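Local coordinates for M152 protein (Murid herpesvirus 1, PDB 4G59) that probably acts as a viral immune-evasion glycoprotein with an MHC class I-like fold that binds a host cell-surface protein, at residues F73-Y84 with Y148-L157; F89-E98 with T109-N117. All blocks are in the same frame, centred on the assembly; numbering follows the deposited sequence.

Contact 1 (F73-Y84 with Y148-L157)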
loop_
_atom_site.group_PDB
_atom_site.type_symbol
_atom_site.label_atom_id
_atom_site.label_comp_id
_atom_site.label_asym_id
_atom_site.label_seq_id
_atom_site.Cartn_x
_atom_site.Cartn_y
_atom_site.Cartn_z
ATOM N N PHE B 73 2.106 -11.851 -20.465
ATOM C CA PHE B 73 0.789 -11.355 -20.061
ATOM C C PHE B 73 0.876 -9.895 -19.614
ATOM O O PHE B 73 0.044 -9.053 -19.991
ATOM C CB PHE B 73 0.211 -12.232 -18.935
ATOM C CG PHE B 73 -1.155 -11.782 -18.429
ATOM C CD1 PHE B 73 -2.316 -12.139 -19.095
ATOM C CD2 PHE B 73 -1.268 -11.010 -17.273
ATOM C CE1 PHE B 73 -3.576 -11.724 -18.629
ATOM C CE2 PHE B 73 -2.538 -10.597 -16.794
ATOM C CZ PHE B 73 -3.677 -10.959 -17.473
ATOM N N PHE B 74 1.901 -9.597 -18.822
ATOM C CA PHE B 74 2.097 -8.249 -18.310
ATOM C C PHE B 74 2.515 -7.290 -19.402
ATOM O O PHE B 74 2.136 -6.113 -19.371
ATOM C CB PHE B 74 3.141 -8.224 -17.193
ATOM C CG PHE B 74 2.663 -8.823 -15.905
ATOM C CD1 PHE B 74 1.402 -8.511 -15.403
ATOM C CD2 PHE B 74 3.482 -9.699 -15.188
ATOM C CE1 PHE B 74 0.957 -9.061 -14.205
ATOM C CE2 PHE B 74 3.055 -10.250 -13.983
ATOM C CZ PHE B 74 1.788 -9.938 -13.500
ATOM N N VAL B 75 3.322 -7.779 -20.345
ATOM C CA VAL B 75 3.656 -6.991 -21.534
ATOM C C VAL B 75 2.377 -6.625 -22.273
ATOM O O VAL B 75 2.226 -5.490 -22.734
ATOM C CB VAL B 75 4.682 -7.704 -22.446
ATOM C CG1 VAL B 75 4.676 -7.109 -23.855
ATOM C CG2 VAL B 75 6.065 -7.594 -21.836
ATOM N N GLU B 76 1.438 -7.566 -22.338
ATOM C CA GLU B 76 0.147 -7.283 -22.958
ATOM C C GLU B 76 -0.626 -6.242 -22.171
ATOM O O GLU B 76 -1.199 -5.332 -22.766
ATOM C CB GLU B 76 -0.692 -8.549 -23.138
ATOM C CG GLU B 76 -2.158 -8.305 -23.549
ATOM C CD GLU B 76 -2.326 -7.576 -24.894
ATOM O OE1 GLU B 76 -1.337 -7.451 -25.646
ATOM O OE2 GLU B 76 -3.456 -7.123 -25.197
ATOM N N GLN B 77 -0.640 -6.356 -20.838
ATOM C CA GLN B 77 -1.373 -5.379 -20.026
ATOM C C GLN B 77 -0.805 -3.980 -20.227
ATOM O O GLN B 77 -1.545 -3.009 -20.215
ATOM C CB GLN B 77 -1.374 -5.729 -18.528
ATOM C CG GLN B 77 -1.983 -7.082 -18.164
ATOM C CD GLN B 77 -3.355 -7.331 -18.767
ATOM O OE1 GLN B 77 -4.280 -6.526 -18.625
ATOM N NE2 GLN B 77 -3.498 -8.473 -19.428
ATOM N N GLU B 78 0.500 -3.876 -20.436
ATOM C CA GLU B 78 1.101 -2.563 -20.610
ATOM C C GLU B 78 0.605 -1.882 -21.892
ATOM O O GLU B 78 0.208 -0.707 -21.875
ATOM C CB GLU B 78 2.631 -2.638 -20.532
ATOM C CG GLU B 78 3.127 -2.927 -19.124
ATOM C CD GLU B 78 4.604 -2.720 -18.944
ATOM O OE1 GLU B 78 5.137 -3.194 -17.923
ATOM O OE2 GLU B 78 5.239 -2.065 -19.794
ATOM N N ARG B 79 0.618 -2.636 -22.990
ATOM C CA ARG B 79 -0.007 -2.222 -24.236
ATOM C C ARG B 79 -1.503 -1.932 -24.058
ATOM O O ARG B 79 -1.974 -0.855 -24.413
ATOM C CB ARG B 79 0.171 -3.307 -25.303
ATOM C CG ARG B 79 -0.018 -2.794 -26.715
ATOM C CD ARG B 79 -0.392 -3.892 -27.687
ATOM N NE ARG B 79 -1.531 -4.689 -27.236
ATOM C CZ ARG B 79 -2.802 -4.319 -27.345
ATOM N NH1 ARG B 79 -3.107 -3.152 -27.884
ATOM N NH2 ARG B 79 -3.769 -5.111 -26.905
ATOM N N PHE B 80 -2.246 -2.891 -23.512
ATOM C CA PHE B 80 -3.697 -2.750 -23.396
ATOM C C PHE B 80 -4.117 -1.519 -22.593
ATOM O O PHE B 80 -5.012 -0.778 -22.992
ATOM C CB PHE B 80 -4.312 -4.016 -22.777
ATOM C CG PHE B 80 -5.762 -3.850 -22.348
ATOM C CD1 PHE B 80 -6.763 -3.612 -23.283
ATOM C CD2 PHE B 80 -6.120 -3.948 -21.003
ATOM C CE1 PHE B 80 -8.107 -3.464 -22.875
ATOM C CE2 PHE B 80 -7.455 -3.804 -20.589
ATOM C CZ PHE B 80 -8.452 -3.560 -21.525
ATOM N N VAL B 81 -3.471 -1.319 -21.450
ATOM C CA VAL B 81 -3.838 -0.244 -20.527
ATOM C C VAL B 81 -3.431 1.112 -21.111
ATOM O O VAL B 81 -4.096 2.130 -20.862
ATOM C CB VAL B 81 -3.229 -0.477 -19.104
ATOM C CG1 VAL B 81 -3.540 0.674 -18.183
ATOM C CG2 VAL B 81 -3.752 -1.777 -18.496
ATOM N N TYR B 82 -2.353 1.117 -21.900
ATOM C CA TYR B 82 -1.917 2.329 -22.591
ATOM C C TYR B 82 -2.947 2.778 -23.631
ATOM O O TYR B 82 -3.358 3.940 -23.625
ATOM C CB TYR B 82 -0.542 2.140 -23.237
ATOM C CG TYR B 82 -0.175 3.235 -24.217
ATOM C CD1 TYR B 82 0.180 4.501 -23.772
ATOM C CD2 TYR B 82 -0.181 3.003 -25.587
ATOM C CE1 TYR B 82 0.516 5.507 -24.665
ATOM C CE2 TYR B 82 0.152 4.002 -26.485
ATOM C CZ TYR B 82 0.496 5.252 -26.017
ATOM O OH TYR B 82 0.823 6.256 -26.898
ATOM N N GLU B 83 -3.362 1.871 -24.518
ATOM C CA GLU B 83 -4.428 2.184 -25.476
ATOM C C GLU B 83 -5.675 2.683 -24.756
ATOM O O GLU B 83 -6.203 3.734 -25.097
ATOM C CB GLU B 83 -4.809 0.977 -26.334
ATOM C CG GLU B 83 -3.654 0.255 -26.994
ATOM C CD GLU B 83 -2.940 1.082 -28.038
ATOM O OE1 GLU B 83 -3.623 1.722 -28.863
ATOM O OE2 GLU B 83 -1.688 1.082 -28.042
ATOM N N TYR B 84 -6.133 1.923 -23.760
ATOM C CA TYR B 84 -7.364 2.239 -23.040
ATOM C C TYR B 84 -7.336 3.656 -22.506
ATOM O O TYR B 84 -8.268 4.428 -22.744
ATOM C CB TYR B 84 -7.555 1.264 -21.883
ATOM C CG TYR B 84 -8.743 1.539 -20.984
ATOM C CD1 TYR B 84 -9.909 2.100 -21.474
ATOM C CD2 TYR B 84 -8.693 1.220 -19.636
ATOM C CE1 TYR B 84 -10.997 2.335 -20.643
ATOM C CE2 TYR B 84 -9.771 1.459 -18.796
ATOM C CZ TYR B 84 -10.914 2.016 -19.301
ATOM O OH TYR B 84 -11.981 2.248 -18.466
ATOM N N TYR B 148 -13.992 -2.127 -21.671
ATOM C CA TYR B 148 -12.592 -2.302 -21.313
ATOM C C TYR B 148 -12.431 -3.130 -20.036
ATOM O O TYR B 148 -11.350 -3.691 -19.780
ATOM C CB TYR B 148 -11.880 -0.956 -21.232
ATOM C CG TYR B 148 -11.447 -0.479 -22.595
ATOM C CD1 TYR B 148 -10.236 -0.881 -23.136
ATOM C CD2 TYR B 148 -12.258 0.359 -23.352
ATOM C CE1 TYR B 148 -9.837 -0.455 -24.391
ATOM C CE2 TYR B 148 -11.872 0.785 -24.606
ATOM C CZ TYR B 148 -10.660 0.376 -25.125
ATOM O OH TYR B 148 -10.276 0.801 -26.380
ATOM N N GLY B 149 -13.519 -3.230 -19.266
ATOM C CA GLY B 149 -13.587 -4.132 -18.126
ATOM C C GLY B 149 -13.389 -5.598 -18.500
ATOM O O GLY B 149 -13.131 -6.453 -17.650
ATOM N N GLN B 150 -13.503 -5.908 -19.779
ATOM C CA GLN B 150 -13.246 -7.273 -20.209
ATOM C C GLN B 150 -11.774 -7.627 -20.086
ATOM O O GLN B 150 -11.409 -8.797 -20.009
ATOM C CB GLN B 150 -13.720 -7.487 -21.638
ATOM C CG GLN B 150 -15.204 -7.638 -21.754
ATOM C CD GLN B 150 -15.606 -7.948 -23.167
ATOM O OE1 GLN B 150 -14.754 -8.201 -24.023
ATOM N NE2 GLN B 150 -16.904 -7.927 -23.429
ATOM N N GLY B 151 -10.933 -6.605 -20.064
ATOM C CA GLY B 151 -9.513 -6.814 -19.944
ATOM C C GLY B 151 -9.006 -7.333 -21.261
ATOM O O GLY B 151 -9.772 -7.424 -22.217
ATOM N N SER B 152 -7.725 -7.669 -21.314
ATOM C CA SER B 152 -7.130 -8.205 -22.529
ATOM C C SER B 152 -6.190 -9.328 -22.127
ATOM O O SER B 152 -5.922 -9.498 -20.946
ATOM C CB SER B 152 -6.369 -7.094 -23.258
ATOM O OG SER B 152 -5.781 -7.533 -24.472
ATOM N N GLY B 153 -5.709 -10.112 -23.089
ATOM C CA GLY B 153 -4.581 -11.018 -22.857
ATOM C C GLY B 153 -4.830 -12.366 -22.189
ATOM O O GLY B 153 -3.884 -13.152 -21.992
ATOM N N ILE B 154 -6.082 -12.648 -21.848
ATOM C CA ILE B 154 -6.422 -13.874 -21.140
ATOM C C ILE B 154 -6.036 -15.153 -21.892
ATOM O O ILE B 154 -5.709 -16.173 -21.266
ATOM C CB ILE B 154 -7.905 -13.896 -20.744
ATOM C CG1 ILE B 154 -8.188 -12.779 -19.743
ATOM C CG2 ILE B 154 -8.286 -15.218 -20.104
ATOM C CD1 ILE B 154 -9.648 -12.549 -19.516
ATOM N N SER B 155 -6.043 -15.105 -23.220
ATOM C CA SER B 155 -5.612 -16.253 -24.019
ATOM C C SER B 155 -4.181 -16.689 -23.688
ATOM O O SER B 155 -3.849 -17.874 -23.791
ATOM C CB SER B 155 -5.695 -15.938 -25.512
ATOM O OG SER B 155 -4.394 -15.704 -26.039
ATOM N N ILE B 156 -3.327 -15.740 -23.311
ATOM C CA ILE B 156 -1.971 -16.094 -22.906
ATOM C C ILE B 156 -2.015 -17.047 -21.706
ATOM O O ILE B 156 -1.224 -17.993 -21.620
ATOM C CB ILE B 156 -1.171 -14.867 -22.539
ATOM C CG1 ILE B 156 -1.026 -13.959 -23.760
ATOM C CG2 ILE B 156 0.197 -15.255 -22.026
ATOM C CD1 ILE B 156 -0.471 -12.572 -23.425
ATOM N N LEU B 157 -2.973 -16.793 -20.811
ATOM C CA LEU B 157 -3.172 -17.582 -19.605
ATOM C C LEU B 157 -3.909 -18.884 -19.928
ATOM O O LEU B 157 -3.484 -19.958 -19.499
ATOM C CB LEU B 157 -3.936 -16.765 -18.551
ATOM C CG LEU B 157 -3.209 -15.872 -17.524
ATOM C CD1 LEU B 157 -1.837 -15.370 -17.970
ATOM C CD2 LEU B 157 -4.094 -14.710 -17.102
#

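Contact 2 (F89-E98 with T109-N117)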
loop_
_atom_site.group_PDB
_atom_site.type_symbol
_atom_site.label_atom_id
_atom_site.label_comp_id
_atom_site.label_asym_id
_atom_site.label_seq_id
_atom_site.Cartn_x
_atom_site.Cartn_y
_atom_site.Cartn_z
ATOM N N PHE B 89 -9.922 7.663 -21.612
ATOM C CA PHE B 89 -9.726 8.708 -20.620
ATOM C C PHE B 89 -9.018 9.974 -21.093
ATOM O O PHE B 89 -9.415 11.082 -20.767
ATOM C CB PHE B 89 -9.175 8.130 -19.329
ATOM C CG PHE B 89 -10.215 7.423 -18.528
ATOM C CD1 PHE B 89 -10.983 8.112 -17.616
ATOM C CD2 PHE B 89 -10.469 6.084 -18.727
ATOM C CE1 PHE B 89 -11.950 7.478 -16.893
ATOM C CE2 PHE B 89 -11.442 5.449 -18.008
ATOM C CZ PHE B 89 -12.186 6.149 -17.089
ATOM N N LYS B 90 -7.948 9.780 -21.845
ATOM C CA LYS B 90 -7.207 10.855 -22.486
ATOM C C LYS B 90 -6.356 11.617 -21.493
ATOM O O LYS B 90 -5.629 12.521 -21.855
ATOM C CB LYS B 90 -8.138 11.787 -23.246
ATOM C CG LYS B 90 -8.530 11.243 -24.588
ATOM C CD LYS B 90 -9.651 12.041 -25.192
ATOM C CE LYS B 90 -9.973 11.542 -26.582
ATOM N NZ LYS B 90 -10.242 10.085 -26.600
ATOM N N ALA B 91 -6.435 11.213 -20.240
ATOM C CA ALA B 91 -5.647 11.801 -19.179
ATOM C C ALA B 91 -5.111 10.586 -18.480
ATOM O O ALA B 91 -5.813 9.595 -18.354
ATOM C CB ALA B 91 -6.511 12.605 -18.263
ATOM N N GLY B 92 -3.869 10.638 -18.037
ATOM C CA GLY B 92 -3.250 9.428 -17.517
ATOM C C GLY B 92 -3.547 9.229 -16.045
ATOM O O GLY B 92 -2.627 9.165 -15.212
ATOM N N ARG B 93 -4.830 9.149 -15.704
ATOM C CA ARG B 93 -5.180 8.864 -14.329
ATOM C C ARG B 93 -4.801 7.399 -14.052
ATOM O O ARG B 93 -4.790 6.560 -14.977
ATOM C CB ARG B 93 -6.660 9.133 -14.077
ATOM C CG ARG B 93 -7.578 8.196 -14.826
ATOM C CD ARG B 93 -9.017 8.665 -14.725
ATOM N NE ARG B 93 -9.530 8.502 -13.375
ATOM C CZ ARG B 93 -10.514 9.217 -12.861
ATOM N NH1 ARG B 93 -11.097 10.149 -13.586
ATOM N NH2 ARG B 93 -10.919 9.003 -11.618
ATOM N N PRO B 94 -4.461 7.093 -12.790
ATOM C CA PRO B 94 -4.049 5.723 -12.468
ATOM C C PRO B 94 -5.242 4.769 -12.534
ATOM O O PRO B 94 -6.382 5.181 -12.285
ATOM C CB PRO B 94 -3.509 5.844 -11.034
ATOM C CG PRO B 94 -4.239 7.056 -10.445
ATOM C CD PRO B 94 -4.426 7.993 -11.614
ATOM N N VAL B 95 -4.976 3.517 -12.893
ATOM C CA VAL B 95 -6.016 2.497 -13.003
ATOM C C VAL B 95 -5.418 1.145 -12.634
ATOM O O VAL B 95 -4.207 0.931 -12.814
ATOM C CB VAL B 95 -6.610 2.435 -14.447
ATOM C CG1 VAL B 95 -5.535 2.195 -15.474
ATOM C CG2 VAL B 95 -7.659 1.356 -14.558
ATOM N N VAL B 96 -6.237 0.234 -12.103
ATOM C CA VAL B 96 -5.752 -1.131 -11.837
ATOM C C VAL B 96 -6.613 -2.173 -12.536
ATOM O O VAL B 96 -7.845 -2.076 -12.535
ATOM C CB VAL B 96 -5.704 -1.473 -10.302
ATOM C CG1 VAL B 96 -5.053 -2.849 -10.056
ATOM C CG2 VAL B 96 -4.978 -0.407 -9.525
ATOM N N PHE B 97 -5.967 -3.187 -13.103
ATOM C CA PHE B 97 -6.683 -4.386 -13.550
ATOM C C PHE B 97 -6.250 -5.616 -12.771
ATOM O O PHE B 97 -5.052 -5.893 -12.628
ATOM C CB PHE B 97 -6.495 -4.616 -15.055
ATOM C CG PHE B 97 -7.376 -3.744 -15.893
ATOM C CD1 PHE B 97 -8.656 -4.179 -16.263
ATOM C CD2 PHE B 97 -6.964 -2.472 -16.282
ATOM C CE1 PHE B 97 -9.495 -3.380 -17.020
ATOM C CE2 PHE B 97 -7.822 -1.665 -17.045
ATOM C CZ PHE B 97 -9.087 -2.131 -17.413
ATOM N N GLU B 98 -7.234 -6.360 -12.287
ATOM C CA GLU B 98 -6.982 -7.544 -11.481
ATOM C C GLU B 98 -7.576 -8.779 -12.158
ATOM O O GLU B 98 -8.799 -8.856 -12.354
ATOM C CB GLU B 98 -7.635 -7.339 -10.131
ATOM C CG GLU B 98 -7.277 -8.342 -9.093
ATOM C CD GLU B 98 -7.519 -7.794 -7.709
ATOM O OE1 GLU B 98 -7.108 -6.635 -7.453
ATOM O OE2 GLU B 98 -8.134 -8.521 -6.898
ATOM N N THR B 109 -11.684 -14.100 -13.403
ATOM C CA THR B 109 -12.514 -12.955 -13.054
ATOM C C THR B 109 -11.643 -11.711 -13.209
ATOM O O THR B 109 -10.514 -11.665 -12.709
ATOM C CB THR B 109 -13.055 -13.048 -11.623
ATOM O OG1 THR B 109 -14.005 -14.114 -11.550
ATOM C CG2 THR B 109 -13.753 -11.763 -11.240
ATOM N N VAL B 110 -12.156 -10.706 -13.913
ATOM C CA VAL B 110 -11.394 -9.477 -14.120
ATOM C C VAL B 110 -12.025 -8.320 -13.354
ATOM O O VAL B 110 -13.211 -8.018 -13.525
ATOM C CB VAL B 110 -11.271 -9.137 -15.618
ATOM C CG1 VAL B 110 -10.333 -7.950 -15.846
ATOM C CG2 VAL B 110 -10.781 -10.352 -16.385
ATOM N N LEU B 111 -11.230 -7.676 -12.503
ATOM C CA LEU B 111 -11.689 -6.479 -11.805
ATOM C C LEU B 111 -10.939 -5.249 -12.301
ATOM O O LEU B 111 -9.749 -5.326 -12.612
ATOM C CB LEU B 111 -11.485 -6.625 -10.301
ATOM C CG LEU B 111 -12.253 -7.727 -9.597
ATOM C CD1 LEU B 111 -11.763 -7.853 -8.158
ATOM C CD2 LEU B 111 -13.710 -7.395 -9.618
ATOM N N GLN B 112 -11.636 -4.118 -12.347
ATOM C CA GLN B 112 -11.052 -2.841 -12.757
ATOM C C GLN B 112 -11.297 -1.864 -11.619
ATOM O O GLN B 112 -12.442 -1.718 -11.171
ATOM C CB GLN B 112 -11.735 -2.322 -14.034
ATOM C CG GLN B 112 -11.091 -1.082 -14.681
ATOM C CD GLN B 112 -11.937 -0.500 -15.829
ATOM O OE1 GLN B 112 -12.920 -1.109 -16.270
ATOM N NE2 GLN B 112 -11.562 0.682 -16.298
ATOM N N MET B 113 -10.235 -1.212 -11.139
ATOM C CA MET B 113 -10.391 -0.214 -10.087
ATOM C C MET B 113 -9.772 1.134 -10.434
ATOM O O MET B 113 -8.688 1.203 -11.033
ATOM C CB MET B 113 -9.831 -0.711 -8.749
ATOM C CG MET B 113 -10.511 -1.937 -8.200
ATOM S SD MET B 113 -9.676 -3.454 -8.712
ATOM C CE MET B 113 -9.982 -4.462 -7.246
ATOM N N MET B 114 -10.467 2.196 -10.046
ATOM C CA MET B 114 -9.907 3.542 -10.119
ATOM C C MET B 114 -10.060 4.250 -8.789
ATOM O O MET B 114 -11.165 4.304 -8.243
ATOM C CB MET B 114 -10.580 4.382 -11.216
ATOM C CG MET B 114 -10.043 4.108 -12.617
ATOM S SD MET B 114 -10.522 5.301 -13.903
ATOM C CE MET B 114 -9.848 4.357 -15.263
ATOM N N ASP B 115 -8.957 4.786 -8.267
ATOM C CA ASP B 115 -9.014 5.603 -7.051
ATOM C C ASP B 115 -9.695 4.928 -5.851
ATOM O O ASP B 115 -10.512 5.550 -5.159
ATOM C CB ASP B 115 -9.664 6.965 -7.358
ATOM C CG ASP B 115 -8.874 7.762 -8.385
ATOM O OD1 ASP B 115 -7.706 7.419 -8.626
ATOM O OD2 ASP B 115 -9.401 8.741 -8.943
ATOM N N GLY B 116 -9.361 3.661 -5.615
ATOM C CA GLY B 116 -9.949 2.914 -4.519
ATOM C C GLY B 116 -11.331 2.334 -4.808
ATOM O O GLY B 116 -11.858 1.570 -4.005
ATOM N N ASN B 117 -11.925 2.697 -5.940
ATOM C CA ASN B 117 -13.274 2.234 -6.281
ATOM C C ASN B 117 -13.238 1.143 -7.336
ATOM O O ASN B 117 -12.570 1.303 -8.352
ATOM C CB ASN B 117 -14.137 3.387 -6.833
ATOM C CG ASN B 117 -14.401 4.483 -5.813
ATOM O OD1 ASN B 117 -14.834 4.220 -4.685
ATOM N ND2 ASN B 117 -14.142 5.729 -6.212
HETATM O O HOH W 1 -8.080 7.161 -11.469
#

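Contact 1 (F73-Y84 with Y148-L157)
Tyr-148 lies against Tyr-84 in an offset stack. The ring planes are only 15° apart, and the centroids are 4.3 Å from each other. CB of Tyr-148 sits over the Tyr-84 face, while CD1 of Tyr-84 rests above the Tyr-148 ring. Phe-80 completes an aromatic cluster, reaching the edge of Tyr-148 with its CE1 and CZ atoms. The Phe-80 and Tyr-148 rings are near parallel but slid apart and barely overlap. One face of Phe-80 is covered by Ser-152, whose CB lies 3.7 Å from the ring centroid in a CH-pi contact.

At the other end, Leu-157 spreads its two methyls over Phe-73. Its CD2 approaches CE1 of Phe-73 to 3.4 Å, and the side chains cross at about a right angle. The carbonyl O of Gly-153 meets the edge of the same ring. CD1 of Ile-156 touches the backbone CA of Phe-73.

Polar bonds fill the middle. Gln-77 NE2 donates to Ser-152 O at 3.0 Å, from above the carbonyl plane. Gln-77 OE1 bonds to the hydroxyl of Tyr-99, so both ends of the amide are held. Ser-152 OG bonds to Glu-76 OE2; its modelled 2.5 Å length is doubtfully short. With CG anti to N (chi1 170°) and a bend at chi2, Glu-76 also presents both carboxylate oxygens to Arg-79, which grips them side-on through NE and NH2 in a salt bridge.

Gly-153, with positive phi, brings its CA to 3.7 Å from Glu-76 CG. Helix 68-89 packs here on the loop leading into helix 154-158, above the beta sheet of an MHC class I-like platform.

Contact 2 (F89-E98 with T109-N117)
Val-96 and Met-113 form a hydrogen-bonded antiparallel pair. Val-96 N donates to Met-113 O at 2.8 Å, and Met-113 N returns the bond to Val-96 O. Glu-98 and Leu-111 repeat the pattern, each N reaching the other's O at 2.7 Å. Between them Phe-97 and Gln-112 make a non-hydrogen-bonded pair. The strand directions differ by 167°.

Side chains alternate between the faces. On one, Gln-112 runs beside Phe-97 in the same direction and lays its CG over the ring, 3.9 Å from the centroid. Val-110 CG1 comes to an edge of that ring. Helix 68-89 covers this side, with Val-81 and Tyr-84 touching Phe-97. On the other, Glu-98 lies alongside Leu-111, and its OE1 meets the terminal methyl of Met-113.

At the end of its strand, past the last bridge, Met-114 enters a corner between Phe-89, Arg-93 and Val-95. Its chain is extended beyond CG, which carries CE over one face of Phe-89, 3.4 Å from CE2. SD sits oblique to the ring in a Met-aromatic contact and lies 3.4 Å from Arg-93 NE.

Charge gathers at the type I' turn from Met-114 to Asn-117. Arg-93 NH2 and Asp-115 OD2 form a salt bridge of 3.1 Å, but the hydrogen bond within it is weak. A water bridges the same groups: it accepts from Arg-93 NE, 2.7 Å away, and donates to Pro-94 O and Asp-115 OD1. Asp-115 also takes a salt bridge and a hydrogen bond from another protein chain. The chemistry therefore implies a division of work: backbone bonds hold the hairpin, while the turn offers a carboxylate, probably steadied by arginine and water, to the partner protein.

How the contacts relate
Both contacts involve the MHC class I-like platform, and helix 68-89 is shared: contact 1 uses its middle, and contact 2 starts near its C-terminal end. Contact 1 joins the helix to a loop and the start of helix 154-158, above the sheet, through rings and side-chain bonds. Contact 2 joins neighbouring sheet strands, mainly through backbone bonds. Their centres are 12 Å apart and they touch. The Tyr-84 hydroxyl lies close to the Gln-112 side chain, and Tyr-148 O packs on Phe-97 CE1. Each is partly buried. No other protein chain of the assembly touches the segments of contact 1, whereas the turn end of contact 2, with Asp-115, meets another protein.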